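Local coordinates for protein iron transport multicopper oxidase FET3 (Saccharomyces cerevisiae, PDB 1ZPU) that oxidises iron(II) to iron(III) at the yeast cell surface with reduction of dioxygen to water, using four copper ions, and so feeds high-affinity iron uptake, at residues A[74-79]-A[106-111]; A[391-396]-A[461-466]; A[378-383]-A[449-454]. All coordinates share one frame; numbering follows the deposited sequence.

Interaction 1: residues A[74-79]-A[106-111]; sequences GVPFLT and SHTDGQ. With CU1 (copper (I) ion), chain B.
Val75 lays a methyl almost exactly over the middle of the His107 imidazole: CG2 stands 3.9 Å from the ring centroid and only 2° off the ring normal, a CH-pi contact with a ring that is itself a copper ligand. No hydrogen bond joins 74-79 to 106-111, so the metal-binding ring is met here purely by packing. With CG1 of Val75 anti to the backbone N (chi1 -178°), both methyls reach the imidazole. CG2 takes the centre of the face, and CG1 lies 3.9 Å from ND1 of His107, the ring nitrogen not used by the metal. The other nitrogen, NE2 of His107, binds the copper at 2.1 Å. That ion belongs to the type 3 pair, and His397 and His462 complete its histidine ligands, placing one domain's loop on a metal shared with another domain.

Beside this pair the contact is backbone-rich. The carbonyl oxygen of Gly74 approaches CB of His107, and the Pro76 ring turns its CG toward the carbonyl oxygen of His107, 3.9 Å away. Each loop is shaped from within: Val75 O accepts from both Leu78 N and Thr79 N, while Ser106 OG takes the Thr108 amide at 3.2 Å in an ST turn. Thr108 OG1 bonds instead to Ser58.

Strand 457-463 and helix 466-470 of the third domain pack against the pair: Phe460 of the strand touches both Val75 and His107, and Leu469 of the helix packs on His107, whose loop follows strand 100-105 in the chain.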
loop_
_atom_site.group_PDB
_atom_site.type_symbol
_atom_site.label_atom_id
_atom_site.label_comp_id
_atom_site.label_asym_id
_atom_site.label_seq_id
_atom_site.Cartn_x
_atom_site.Cartn_y
_atom_site.Cartn_z
ATOM N N GLY A 74 6.329 8.674 7.095
ATOM C CA GLY A 74 6.875 8.960 5.766
ATOM C C GLY A 74 5.896 9.378 4.687
ATOM O O GLY A 74 6.105 9.088 3.522
ATOM N N VAL A 75 4.829 10.071 5.065
ATOM C CA VAL A 75 3.888 10.597 4.090
ATOM C C VAL A 75 4.006 12.115 4.078
ATOM O O VAL A 75 3.638 12.769 5.054
ATOM C CB VAL A 75 2.430 10.178 4.387
ATOM C CG1 VAL A 75 1.514 10.722 3.319
ATOM C CG2 VAL A 75 2.306 8.669 4.454
ATOM N N PRO A 76 4.567 12.671 2.991
ATOM C CA PRO A 76 4.656 14.118 2.844
ATOM C C PRO A 76 3.295 14.813 2.966
ATOM O O PRO A 76 2.279 14.303 2.493
ATOM C CB PRO A 76 5.293 14.311 1.465
ATOM C CG PRO A 76 5.254 12.972 0.802
ATOM C CD PRO A 76 5.203 11.950 1.877
ATOM N N PHE A 77 3.306 15.950 3.662
ATOM C CA PHE A 77 2.125 16.763 3.994
ATOM C C PHE A 77 1.065 16.109 4.885
ATOM O O PHE A 77 -0.010 16.661 5.098
ATOM C CB PHE A 77 1.547 17.439 2.747
ATOM C CG PHE A 77 2.482 18.432 2.144
ATOM C CD1 PHE A 77 3.228 18.106 1.026
ATOM C CD2 PHE A 77 2.664 19.672 2.735
ATOM C CE1 PHE A 77 4.119 19.015 0.478
ATOM C CE2 PHE A 77 3.553 20.596 2.199
ATOM C CZ PHE A 77 4.285 20.268 1.071
ATOM N N LEU A 78 1.398 14.939 5.419
ATOM C CA LEU A 78 0.652 14.311 6.505
ATOM C C LEU A 78 1.568 14.276 7.714
ATOM O O LEU A 78 1.232 14.769 8.805
ATOM C CB LEU A 78 0.307 12.866 6.150
ATOM C CG LEU A 78 -0.871 12.417 5.282
ATOM C CD1 LEU A 78 -1.976 11.836 6.142
ATOM C CD2 LEU A 78 -1.378 13.490 4.342
ATOM N N THR A 79 2.756 13.734 7.481
ATOM C CA THR A 79 3.619 13.234 8.525
ATOM C C THR A 79 4.950 13.973 8.559
ATOM O O THR A 79 5.631 14.021 9.586
ATOM C CB THR A 79 3.801 11.724 8.273
ATOM O OG1 THR A 79 2.855 11.008 9.076
ATOM C CG2 THR A 79 5.228 11.238 8.547
ATOM N N SER A 106 8.845 4.469 -1.439
ATOM C CA SER A 106 8.728 5.915 -1.523
ATOM C C SER A 106 7.262 6.284 -1.496
ATOM O O SER A 106 6.434 5.581 -2.066
ATOM C CB SER A 106 9.356 6.412 -2.822
ATOM O OG SER A 106 9.028 7.763 -3.079
ATOM N N HIS A 107 6.927 7.377 -0.827
ATOM C CA HIS A 107 5.544 7.850 -0.837
ATOM C C HIS A 107 5.385 9.173 -1.603
ATOM O O HIS A 107 4.385 9.874 -1.428
ATOM C CB HIS A 107 4.999 7.971 0.591
ATOM C CG HIS A 107 3.571 7.541 0.725
ATOM N ND1 HIS A 107 2.514 8.341 0.351
ATOM C CD2 HIS A 107 3.026 6.388 1.182
ATOM C CE1 HIS A 107 1.381 7.700 0.575
ATOM N NE2 HIS A 107 1.664 6.510 1.071
ATOM N N THR A 108 6.365 9.513 -2.447
ATOM C CA THR A 108 6.251 10.695 -3.279
ATOM C C THR A 108 5.394 10.352 -4.503
ATOM O O THR A 108 4.437 9.597 -4.357
ATOM C CB THR A 108 7.618 11.351 -3.546
ATOM O OG1 THR A 108 8.206 11.689 -2.284
ATOM C CG2 THR A 108 7.467 12.636 -4.337
ATOM N N ASP A 109 5.687 10.909 -5.680
ATOM C CA ASP A 109 4.743 10.893 -6.817
ATOM C C ASP A 109 4.465 9.450 -7.280
ATOM O O ASP A 109 3.606 8.760 -6.716
ATOM C CB ASP A 109 5.281 11.768 -7.962
ATOM C CG ASP A 109 5.141 13.317 -7.679
ATOM O OD1 ASP A 109 4.010 13.863 -7.874
ATOM O OD2 ASP A 109 6.164 13.992 -7.320
ATOM N N GLY A 110 5.195 8.976 -8.285
ATOM C CA GLY A 110 5.061 7.587 -8.706
ATOM C C GLY A 110 6.352 6.877 -8.400
ATOM O O GLY A 110 6.518 5.681 -8.693
ATOM N N GLN A 111 7.266 7.643 -7.818
ATOM C CA GLN A 111 8.577 7.190 -7.403
ATOM C C GLN A 111 8.712 5.664 -7.165
ATOM O O GLN A 111 9.548 5.031 -7.792
ATOM C CB GLN A 111 8.973 8.002 -6.175
ATOM C CG GLN A 111 10.433 8.194 -5.965
ATOM C CD GLN A 111 10.755 9.623 -5.563
ATOM O OE1 GLN A 111 11.103 9.902 -4.414
ATOM N NE2 GLN A 111 10.621 10.540 -6.513
HETATM CU CU CU1 B . 0.040 5.545 1.966
#

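Interaction 2: residues A[391-396]-A[461-466]; sequences THPFHL and FHCHIE. With CU1 (copper (I) ion), chain C; CU1 (copper (I) ion), chain D; CU1 (copper (I) ion), chain B; CU1 (copper (I) ion), chain E.
Phe394 and Cys463 face each other as a non-hydrogen-bonded antiparallel pair, and here the contact is close: CE2 of Phe394 lies 3.6 Å from CB of Cys463. CZ of Phe461 meets CB of Phe394 at 3.8 Å, although the two phenyl planes, nearly parallel, are slid so far apart that they barely overlap. Leu396 brings its CB to the edge of the Phe461 ring, in its plane. Backbone bonds between His395 and His462 in both directions, and from His464 N to Pro393 O, hold this register.

The His-Cys-His ligand run of multicopper oxidases sits at the end of strand 457-463 of this cupredoxin domain and just beyond it, while neighbouring strand 392-396 supplies His392 and His395. Cys463 SG binds the type 1 copper at 2.2 Å beside His392 ND1, with His468 completing the trio; His462 and His464 go to the two type 3 coppers.

The opposite face, turned to the type 2 and type 3 coppers, is buried too, but far more loosely knit. His395, a type 2 ligand, turns its edge toward the face of His462 with centroids 6.0 Å apart, and the His464 and His395 rings meet obliquely, centroids 5.7 Å apart. Bonds to other groups fix these rings: His462 ND1 donates to Cys463 O at 2.6 Å, from above the carbonyl plane, while His395 ND1 is held by Asp437 O.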
loop_
_atom_site.group_PDB
_atom_site.type_symbol
_atom_site.label_atom_id
_atom_site.label_comp_id
_atom_site.label_asym_id
_atom_site.label_seq_id
_atom_site.Cartn_x
_atom_site.Cartn_y
_atom_site.Cartn_z
ATOM N N THR A 391 -11.736 -2.239 -9.678
ATOM C CA THR A 391 -11.305 -2.740 -8.377
ATOM C C THR A 391 -10.278 -1.788 -7.792
ATOM O O THR A 391 -9.403 -1.328 -8.510
ATOM C CB THR A 391 -10.623 -4.095 -8.503
ATOM O OG1 THR A 391 -11.577 -5.071 -8.929
ATOM C CG2 THR A 391 -10.059 -4.523 -7.161
ATOM N N HIS A 392 -10.375 -1.496 -6.497
ATOM C CA HIS A 392 -9.387 -0.656 -5.835
ATOM C C HIS A 392 -8.957 -1.291 -4.529
ATOM O O HIS A 392 -9.801 -1.707 -3.717
ATOM C CB HIS A 392 -9.957 0.708 -5.518
ATOM C CG HIS A 392 -10.622 1.368 -6.675
ATOM N ND1 HIS A 392 -10.021 2.367 -7.405
ATOM C CD2 HIS A 392 -11.840 1.176 -7.229
ATOM C CE1 HIS A 392 -10.840 2.764 -8.360
ATOM N NE2 HIS A 392 -11.953 2.059 -8.272
ATOM N N PRO A 393 -7.642 -1.364 -4.304
ATOM C CA PRO A 393 -7.147 -1.798 -3.018
ATOM C C PRO A 393 -6.889 -0.585 -2.104
ATOM O O PRO A 393 -5.951 0.172 -2.316
ATOM C CB PRO A 393 -5.855 -2.510 -3.390
ATOM C CG PRO A 393 -5.405 -1.849 -4.666
ATOM C CD PRO A 393 -6.544 -1.053 -5.228
ATOM N N PHE A 394 -7.736 -0.390 -1.112
ATOM C CA PHE A 394 -7.545 0.696 -0.180
ATOM C C PHE A 394 -6.720 0.246 0.995
ATOM O O PHE A 394 -6.847 -0.886 1.464
ATOM C CB PHE A 394 -8.877 1.283 0.278
ATOM C CG PHE A 394 -9.594 2.023 -0.802
ATOM C CD1 PHE A 394 -10.534 1.381 -1.595
ATOM C CD2 PHE A 394 -9.294 3.355 -1.065
ATOM C CE1 PHE A 394 -11.176 2.061 -2.620
ATOM C CE2 PHE A 394 -9.948 4.038 -2.093
ATOM C CZ PHE A 394 -10.895 3.385 -2.862
ATOM N N HIS A 395 -5.863 1.148 1.456
ATOM C CA HIS A 395 -4.949 0.850 2.518
ATOM C C HIS A 395 -5.048 1.923 3.601
ATOM O O HIS A 395 -5.270 3.112 3.299
ATOM C CB HIS A 395 -3.534 0.700 1.963
ATOM C CG HIS A 395 -2.463 0.841 2.997
ATOM N ND1 HIS A 395 -2.307 -0.052 4.036
ATOM C CD2 HIS A 395 -1.518 1.793 3.172
ATOM C CE1 HIS A 395 -1.304 0.337 4.796
ATOM N NE2 HIS A 395 -0.808 1.453 4.294
ATOM N N LEU A 396 -4.904 1.485 4.857
ATOM C CA LEU A 396 -5.018 2.358 6.011
ATOM C C LEU A 396 -3.736 2.372 6.812
ATOM O O LEU A 396 -3.295 1.328 7.294
ATOM C CB LEU A 396 -6.178 1.912 6.901
ATOM C CG LEU A 396 -6.432 2.648 8.230
ATOM C CD1 LEU A 396 -6.890 4.107 8.039
ATOM C CD2 LEU A 396 -7.444 1.860 9.068
ATOM N N PHE A 461 -5.674 7.397 4.538
ATOM C CA PHE A 461 -6.524 6.333 4.012
ATOM C C PHE A 461 -6.755 6.558 2.523
ATOM O O PHE A 461 -7.413 7.529 2.140
ATOM C CB PHE A 461 -7.859 6.253 4.748
ATOM C CG PHE A 461 -8.765 5.192 4.215
ATOM C CD1 PHE A 461 -8.553 3.858 4.536
ATOM C CD2 PHE A 461 -9.821 5.524 3.369
ATOM C CE1 PHE A 461 -9.386 2.872 4.037
ATOM C CE2 PHE A 461 -10.659 4.535 2.853
ATOM C CZ PHE A 461 -10.437 3.205 3.195
ATOM N N HIS A 462 -6.216 5.668 1.693
ATOM C CA HIS A 462 -6.222 5.884 0.253
ATOM C C HIS A 462 -6.166 4.607 -0.546
ATOM O O HIS A 462 -5.844 3.539 -0.019
ATOM C CB HIS A 462 -5.023 6.731 -0.152
ATOM C CG HIS A 462 -3.712 6.052 0.072
ATOM N ND1 HIS A 462 -3.094 5.288 -0.896
ATOM C CD2 HIS A 462 -2.904 6.012 1.157
ATOM C CE1 HIS A 462 -1.966 4.800 -0.412
ATOM N NE2 HIS A 462 -1.828 5.220 0.832
ATOM N N CYS A 463 -6.439 4.744 -1.837
ATOM C CA CYS A 463 -6.193 3.688 -2.794
ATOM C C CYS A 463 -4.694 3.571 -3.062
ATOM O O CYS A 463 -3.992 4.567 -3.265
ATOM C CB CYS A 463 -6.941 3.977 -4.082
ATOM S SG CYS A 463 -6.780 2.673 -5.286
ATOM N N HIS A 464 -4.199 2.346 -3.058
ATOM C CA HIS A 464 -2.781 2.101 -3.237
ATOM C C HIS A 464 -2.364 1.973 -4.708
ATOM O O HIS A 464 -1.207 1.687 -5.000
ATOM C CB HIS A 464 -2.350 0.884 -2.441
ATOM C CG HIS A 464 -0.968 1.003 -1.895
ATOM N ND1 HIS A 464 0.155 0.932 -2.692
ATOM C CD2 HIS A 464 -0.524 1.217 -0.632
ATOM C CE1 HIS A 464 1.233 1.090 -1.939
ATOM N NE2 HIS A 464 0.848 1.258 -0.684
ATOM N N ILE A 465 -3.295 2.189 -5.629
ATOM C CA ILE A 465 -2.945 2.252 -7.027
ATOM C C ILE A 465 -2.379 3.629 -7.255
ATOM O O ILE A 465 -3.084 4.627 -7.134
ATOM C CB ILE A 465 -4.156 2.046 -7.947
ATOM C CG1 ILE A 465 -4.585 0.569 -7.955
ATOM C CG2 ILE A 465 -3.830 2.545 -9.379
ATOM C CD1 ILE A 465 -5.943 0.322 -8.597
ATOM N N GLU A 466 -1.099 3.677 -7.587
ATOM C CA GLU A 466 -0.365 4.923 -7.657
ATOM C C GLU A 466 -1.034 5.989 -8.516
ATOM O O GLU A 466 -1.036 7.178 -8.164
ATOM C CB GLU A 466 1.049 4.627 -8.125
ATOM C CG GLU A 466 1.956 4.214 -6.966
ATOM C CD GLU A 466 2.359 5.415 -6.091
ATOM O OE1 GLU A 466 3.148 6.268 -6.592
ATOM O OE2 GLU A 466 1.883 5.499 -4.921
HETATM CU CU CU1 C . -8.047 2.893 -7.062
HETATM CU CU CU1 D . 1.075 2.097 4.789
HETATM CU CU CU1 B . 0.040 5.545 1.966
HETATM CU CU CU1 E . 2.246 1.029 1.037
#

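Interaction 3: residues A[378-383]-A[449-454]; sequences EIVEIV and IRFKAD. With NAG (2-acetamido-2-deoxy-beta-D-glucopyranose), chain F.
Arg450 and Glu381 run side by side from neighbouring antiparallel strands. From CB, which lies 3.8 Å from Val380 O, the arginine continues to CG, packed 3.7 Å from CB of Glu381, and then to CD, passing at the same separation from Glu381 OE1. Extension from CG to NE brings NE to that oxygen at 2.7 Å, a salt bridge in which the carboxylate oxygen sits 26° out of the guanidinium plane. NH2 adds a weak bond to the same OE1, so one oxygen receives both donors, while NH1 turns to a weak bond with Tyr311 O outside the pair.

The other face is apolar and buried. CB of Val380 sits over the Phe451 ring, offset toward its rim, and CG1 of Ile449 meets CB of Ile382 at 3.6 Å. CG1 of Ile449 and CG of Phe451 alike lie between backbone N and carbonyl carbon, a rotamer that swings each side chain over its partner strand. Backbone bonds pair Val380 with Phe451 and Ile382 with Ile449, and Ala453 N to Glu378 O extends the ladder.

The two strands are central in one sheet, and Phe451 reaches Leu477 of the facing sheet, the beta-sandwich packing typical of a cupredoxin domain.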
loop_
_atom_site.group_PDB
_atom_site.type_symbol
_atom_site.label_atom_id
_atom_site.label_comp_id
_atom_site.label_asym_id
_atom_site.label_seq_id
_atom_site.Cartn_x
_atom_site.Cartn_y
_atom_site.Cartn_z
ATOM N N GLU A 378 -12.280 5.738 20.542
ATOM C CA GLU A 378 -13.533 5.408 19.889
ATOM C C GLU A 378 -13.410 4.312 18.856
ATOM O O GLU A 378 -12.344 4.114 18.258
ATOM C CB GLU A 378 -14.146 6.643 19.246
ATOM C CG GLU A 378 -13.331 7.284 18.140
ATOM C CD GLU A 378 -14.071 8.442 17.476
ATOM O OE1 GLU A 378 -15.114 8.890 18.020
ATOM O OE2 GLU A 378 -13.607 8.911 16.410
ATOM N N ILE A 379 -14.508 3.597 18.643
ATOM C CA ILE A 379 -14.564 2.605 17.581
ATOM C C ILE A 379 -14.998 3.302 16.287
ATOM O O ILE A 379 -16.079 3.896 16.213
ATOM C CB ILE A 379 -15.484 1.429 17.973
ATOM C CG1 ILE A 379 -14.790 0.570 19.036
ATOM C CG2 ILE A 379 -15.864 0.585 16.745
ATOM C CD1 ILE A 379 -15.731 0.010 20.083
ATOM N N VAL A 380 -14.126 3.244 15.283
ATOM C CA VAL A 380 -14.350 3.909 13.998
ATOM C C VAL A 380 -14.741 2.900 12.925
ATOM O O VAL A 380 -14.171 1.819 12.839
ATOM C CB VAL A 380 -13.089 4.682 13.525
ATOM C CG1 VAL A 380 -13.351 5.406 12.206
ATOM C CG2 VAL A 380 -12.637 5.677 14.581
ATOM N N GLU A 381 -15.720 3.269 12.110
ATOM C CA GLU A 381 -16.155 2.450 10.998
ATOM C C GLU A 381 -16.065 3.260 9.710
ATOM O O GLU A 381 -16.597 4.372 9.623
ATOM C CB GLU A 381 -17.579 1.951 11.243
ATOM C CG GLU A 381 -18.305 1.408 10.027
ATOM C CD GLU A 381 -19.665 0.814 10.377
ATOM O OE1 GLU A 381 -19.701 -0.261 11.021
ATOM O OE2 GLU A 381 -20.705 1.412 10.005
ATOM N N ILE A 382 -15.371 2.701 8.722
ATOM C CA ILE A 382 -15.294 3.297 7.394
ATOM C C ILE A 382 -16.206 2.523 6.452
ATOM O O ILE A 382 -16.059 1.323 6.261
ATOM C CB ILE A 382 -13.840 3.340 6.851
ATOM C CG1 ILE A 382 -13.025 4.370 7.622
ATOM C CG2 ILE A 382 -13.812 3.717 5.384
ATOM C CD1 ILE A 382 -11.525 4.215 7.461
ATOM N N VAL A 383 -17.170 3.224 5.885
ATOM C CA VAL A 383 -18.043 2.658 4.873
ATOM C C VAL A 383 -17.599 3.208 3.525
ATOM O O VAL A 383 -17.613 4.418 3.298
ATOM C CB VAL A 383 -19.537 3.013 5.118
ATOM C CG1 VAL A 383 -20.420 2.399 4.039
ATOM C CG2 VAL A 383 -19.985 2.554 6.502
ATOM N N ILE A 449 -15.184 -1.546 7.124
ATOM C CA ILE A 449 -14.099 -1.910 8.017
ATOM C C ILE A 449 -14.265 -1.189 9.337
ATOM O O ILE A 449 -14.845 -0.105 9.386
ATOM C CB ILE A 449 -12.717 -1.580 7.422
ATOM C CG1 ILE A 449 -12.625 -0.092 7.056
ATOM C CG2 ILE A 449 -12.446 -2.447 6.219
ATOM C CD1 ILE A 449 -11.213 0.366 6.707
ATOM N N ARG A 450 -13.763 -1.807 10.403
ATOM C CA ARG A 450 -13.800 -1.227 11.740
ATOM C C ARG A 450 -12.464 -1.374 12.445
ATOM O O ARG A 450 -11.768 -2.382 12.283
ATOM C CB ARG A 450 -14.896 -1.877 12.583
ATOM C CG ARG A 450 -16.273 -1.380 12.264
ATOM C CD ARG A 450 -17.244 -1.878 13.288
ATOM N NE ARG A 450 -18.555 -2.044 12.683
ATOM C CZ ARG A 450 -19.573 -2.675 13.247
ATOM N NH1 ARG A 450 -19.450 -3.208 14.454
ATOM N NH2 ARG A 450 -20.719 -2.772 12.596
ATOM N N PHE A 451 -12.121 -0.356 13.231
ATOM C CA PHE A 451 -10.907 -0.358 14.045
ATOM C C PHE A 451 -11.065 0.578 15.237
ATOM O O PHE A 451 -11.893 1.480 15.205
ATOM C CB PHE A 451 -9.668 0.021 13.211
ATOM C CG PHE A 451 -9.646 1.461 12.755
ATOM C CD1 PHE A 451 -8.896 2.408 13.441
ATOM C CD2 PHE A 451 -10.358 1.863 11.633
ATOM C CE1 PHE A 451 -8.869 3.725 13.018
ATOM C CE2 PHE A 451 -10.326 3.176 11.203
ATOM C CZ PHE A 451 -9.584 4.107 11.893
ATOM N N LYS A 452 -10.265 0.357 16.277
ATOM C CA LYS A 452 -10.259 1.201 17.467
ATOM C C LYS A 452 -9.229 2.314 17.318
ATOM O O LYS A 452 -8.098 2.065 16.925
ATOM C CB LYS A 452 -9.925 0.352 18.693
ATOM C CG LYS A 452 -10.286 0.997 20.018
ATOM C CD LYS A 452 -9.692 0.220 21.168
ATOM C CE LYS A 452 -10.176 0.754 22.485
ATOM N NZ LYS A 452 -9.620 -0.064 23.586
ATOM N N ALA A 453 -9.611 3.543 17.632
ATOM C CA ALA A 453 -8.651 4.641 17.618
ATOM C C ALA A 453 -7.798 4.603 18.888
ATOM O O ALA A 453 -8.025 5.350 19.843
ATOM C CB ALA A 453 -9.356 5.973 17.462
ATOM N N ASP A 454 -6.823 3.703 18.893
ATOM C CA ASP A 454 -5.957 3.516 20.043
ATOM C C ASP A 454 -4.511 3.818 19.677
ATOM O O ASP A 454 -3.582 3.410 20.368
ATOM C CB ASP A 454 -6.102 2.091 20.595
ATOM C CG ASP A 454 -5.780 1.002 19.555
ATOM O OD1 ASP A 454 -5.674 -0.170 19.967
ATOM O OD2 ASP A 454 -5.637 1.293 18.346
HETATM C C1 NAG F . -0.281 1.893 20.748
HETATM C C2 NAG F . -1.131 0.663 20.430
HETATM C C3 NAG F . -2.143 0.359 21.531
HETATM C C4 NAG F . -1.460 0.323 22.904
HETATM C C5 NAG F . -0.564 1.564 23.075
HETATM C C6 NAG F . 0.211 1.538 24.386
HETATM C C7 NAG F . -1.462 -0.003 18.107
HETATM C C8 NAG F . -2.088 0.344 16.788
HETATM N N2 NAG F . -1.795 0.785 19.143
HETATM O O3 NAG F . -2.724 -0.894 21.255
HETATM O O4 NAG F . -2.406 0.173 23.957
HETATM O O5 NAG F . 0.359 1.668 21.995
HETATM O O6 NAG F . 1.072 0.421 24.388
HETATM O O7 NAG F . -0.687 -0.969 18.187
#

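Overall arrangement
From the N terminus, interaction 1 comes first and closes a loop of 26 residues within the first cupredoxin domain. The other two follow much later, in the third, and cross: the chain runs through 378-383, 391-396, 449-454 and 461-466, so interactions 3 and 2 each close a loop of about 65 residues, and the loops interlock. Successive strands fall in opposite sheets of one sandwich, 379-386 and 392-396 each pairing with a strand from later in the chain, and interactions 2 and 3 touch where Phe461 meets Ile382 and Ile449 and Leu396 meets Phe451. Interactions 1 and 2 lie about 14 Å apart between centres, yet share one type 3 copper, joining the first and third domains. Interaction 3 stays clear of interaction 1.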